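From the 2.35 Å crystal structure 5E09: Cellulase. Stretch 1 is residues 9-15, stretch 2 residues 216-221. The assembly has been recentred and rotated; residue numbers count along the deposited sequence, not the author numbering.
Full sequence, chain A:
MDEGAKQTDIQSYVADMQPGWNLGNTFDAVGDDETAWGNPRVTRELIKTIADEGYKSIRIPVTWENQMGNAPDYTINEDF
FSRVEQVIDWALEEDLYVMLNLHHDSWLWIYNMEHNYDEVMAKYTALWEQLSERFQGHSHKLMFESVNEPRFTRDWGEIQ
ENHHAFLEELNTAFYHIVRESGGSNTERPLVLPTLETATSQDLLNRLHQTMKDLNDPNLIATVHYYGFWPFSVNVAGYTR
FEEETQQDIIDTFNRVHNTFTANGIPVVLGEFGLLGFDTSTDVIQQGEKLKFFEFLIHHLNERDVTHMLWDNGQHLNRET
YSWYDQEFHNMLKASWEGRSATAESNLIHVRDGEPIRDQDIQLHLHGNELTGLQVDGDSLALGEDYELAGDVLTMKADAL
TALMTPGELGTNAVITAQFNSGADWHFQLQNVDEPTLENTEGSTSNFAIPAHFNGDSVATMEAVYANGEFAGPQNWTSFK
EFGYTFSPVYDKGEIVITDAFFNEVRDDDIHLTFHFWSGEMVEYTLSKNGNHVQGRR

Stretch 1 (9-15) DIQSYVA
Stretch 2, residues 216-221: DPNLIA

Residues 9-15 form a helix that packs over residues 216-221, where a loop leads into a strand beginning at Leu219. The helix and strand axes approach to 9.4 Å, and their N-to-C directions diverge by 53° (signed crossing angle -53°). Register is set near the start of the helix, where the CA atoms of Ile10 and Asn218 lie 5.9 Å apart. No hydrogen bond joins the two stretches; the contact is one of van der Waals packing and buries 241 Å² in total.

The helix phi/psi averages about -66/-37, with Tyr13 departing to -51/-54, and backbone hydrogen bonds of 2.9 Å run from Tyr13 N to Asp9 O, Val14 N to Ile10 O and Ala15 N to Gln11 O. Its periodicity directs the CA-to-CB bonds of Ile10, Tyr13 and Val14 toward the other stretch; that of Asp9 (chi1 m, -69°) points the same way, but its side chain makes no contact. Gln11 (chi1 m, chi2 t), Ser12 (chi1 m) and Ala15 remain out of reach.

Ile10 is the centre of the contact. With chi1 t (-165°) and chi2 p (61°), it spreads its branches along the loop and the first strand residues. Ile10 CG2 lies 3.4 Å from Pro217 O, Ile10 CD1 is 4.1 Å from both Asn218 CA and Asn218 OD1, and Ile10 CG1 is 4.1 Å from Leu219 O and 4.2 Å from Ile220 CG1. One side chain thus spans four consecutive residues, meeting backbone as well as side-chain atoms.

Ile220 answers from the strand. At phi/psi -130/131 its CA-to-CB bond points toward the helix, whereas that of Leu219 (-123/144; chi1 m, chi2 t) points away, as expected of alternating strand residues. The m, t rotamer of Ile220 (-54°, 158°) extends CD1 to within 3.7 Å of Val14 CG2 and 4.3 Å of Tyr13 CE1. With chi1 t (166°), Val14 places CG2 on the side of Ile220, while CG1 lies farther off. Tyr13, with chi1 t (-179°) and chi2 -86°, meets this methyl group obliquely; its hydroxyl is hydrogen-bonded elsewhere in the structure.

The loop has its own support. Asp216 (-128/135, chi1 t, chi2 -72°) OD1 accepts a hydrogen bond from Asn218 N, at 2.7 Å and 154°, spanning Pro217 (-74/-17, C-gamma endo). Asn218 adopts -108/53 with chi1 m (-67°) and chi2 -51°; its CA-to-CB bond points sideways, but the side-chain end comes nearer the helix, bringing OD1 alongside Ile10. Ala221 (-84/143) continues the strand beyond reach.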

# COMPACT_ATOMS: atom_id res chain seq x y z
N ASP A 9 9.16 -28.49 6.35
CA ASP A 9 10.33 -27.66 6.12
C ASP A 9 10.03 -26.38 5.34
O ASP A 9 10.58 -25.33 5.64
CB ASP A 9 11.42 -28.44 5.38
CG ASP A 9 12.04 -29.53 6.24
OD1 ASP A 9 11.48 -29.84 7.32
OD2 ASP A 9 13.08 -30.08 5.82
N ILE A 10 9.18 -26.48 4.32
CA ILE A 10 8.90 -25.32 3.48
C ILE A 10 8.01 -24.32 4.23
O ILE A 10 8.13 -23.11 4.05
CB ILE A 10 8.26 -25.73 2.14
CG1 ILE A 10 8.31 -24.57 1.15
CG2 ILE A 10 6.84 -26.28 2.32
CD1 ILE A 10 9.71 -24.11 0.81
N GLN A 11 7.15 -24.83 5.11
CA GLN A 11 6.31 -23.97 5.93
C GLN A 11 7.14 -23.19 6.95
O GLN A 11 6.84 -22.04 7.27
CB GLN A 11 5.24 -24.79 6.66
CG GLN A 11 4.11 -25.30 5.78
CD GLN A 11 3.05 -26.05 6.58
OE1 GLN A 11 3.36 -26.99 7.32
NE2 GLN A 11 1.79 -25.64 6.43
N SER A 12 8.19 -23.84 7.46
CA SER A 12 9.09 -23.21 8.42
C SER A 12 10.00 -22.22 7.72
O SER A 12 10.31 -21.15 8.25
CB SER A 12 9.91 -24.26 9.16
OG SER A 12 9.08 -25.08 9.97
N TYR A 13 10.45 -22.61 6.53
CA TYR A 13 11.17 -21.73 5.63
C TYR A 13 10.39 -20.43 5.43
O TYR A 13 10.93 -19.35 5.67
CB TYR A 13 11.39 -22.45 4.29
CG TYR A 13 12.16 -21.68 3.23
CD1 TYR A 13 11.50 -20.80 2.38
CD2 TYR A 13 13.52 -21.87 3.06
CE1 TYR A 13 12.18 -20.11 1.40
CE2 TYR A 13 14.22 -21.18 2.08
CZ TYR A 13 13.54 -20.30 1.25
OH TYR A 13 14.20 -19.60 0.25
N VAL A 14 9.12 -20.54 5.05
CA VAL A 14 8.31 -19.36 4.78
C VAL A 14 8.00 -18.56 6.05
O VAL A 14 8.01 -17.33 6.03
CB VAL A 14 6.99 -19.74 4.06
CG1 VAL A 14 5.99 -18.58 4.10
CG2 VAL A 14 7.27 -20.15 2.63
N ALA A 15 7.74 -19.26 7.16
CA ALA A 15 7.51 -18.58 8.43
C ALA A 15 8.74 -17.78 8.85
O ALA A 15 8.61 -16.71 9.44
CB ALA A 15 7.13 -19.58 9.51
N ASP A 216 5.74 -31.15 -5.94
CA ASP A 216 7.04 -30.76 -5.42
C ASP A 216 6.88 -30.20 -4.01
O ASP A 216 5.98 -29.39 -3.77
CB ASP A 216 7.70 -29.74 -6.35
CG ASP A 216 9.14 -29.45 -6.00
OD1 ASP A 216 9.38 -28.78 -4.97
OD2 ASP A 216 10.05 -29.87 -6.75
N PRO A 217 7.74 -30.63 -3.07
CA PRO A 217 7.61 -30.19 -1.67
C PRO A 217 8.04 -28.75 -1.44
O PRO A 217 7.69 -28.16 -0.42
CB PRO A 217 8.54 -31.15 -0.93
CG PRO A 217 9.62 -31.43 -1.93
CD PRO A 217 8.91 -31.50 -3.26
N ASN A 218 8.79 -28.18 -2.38
CA ASN A 218 9.40 -26.87 -2.18
C ASN A 218 8.75 -25.76 -3.00
O ASN A 218 9.42 -25.02 -3.72
CB ASN A 218 10.89 -26.94 -2.50
CG ASN A 218 11.66 -27.81 -1.51
OD1 ASN A 218 11.54 -27.63 -0.29
ND2 ASN A 218 12.42 -28.77 -2.02
N LEU A 219 7.43 -25.63 -2.87
CA LEU A 219 6.67 -24.66 -3.64
C LEU A 219 5.89 -23.73 -2.71
O LEU A 219 5.40 -24.14 -1.66
CB LEU A 219 5.72 -25.37 -4.61
CG LEU A 219 6.35 -26.23 -5.72
CD1 LEU A 219 5.27 -26.88 -6.58
CD2 LEU A 219 7.28 -25.41 -6.60
N ILE A 220 5.79 -22.46 -3.12
CA ILE A 220 5.14 -21.43 -2.33
C ILE A 220 4.13 -20.67 -3.18
O ILE A 220 4.45 -20.26 -4.29
CB ILE A 220 6.16 -20.43 -1.76
CG1 ILE A 220 7.26 -21.15 -0.97
CG2 ILE A 220 5.46 -19.38 -0.90
CD1 ILE A 220 8.54 -20.35 -0.85
N ALA A 221 2.92 -20.50 -2.67
CA ALA A 221 1.91 -19.71 -3.36
C ALA A 221 2.10 -18.24 -3.04
O ALA A 221 2.46 -17.90 -1.92
CB ALA A 221 0.51 -20.17 -2.96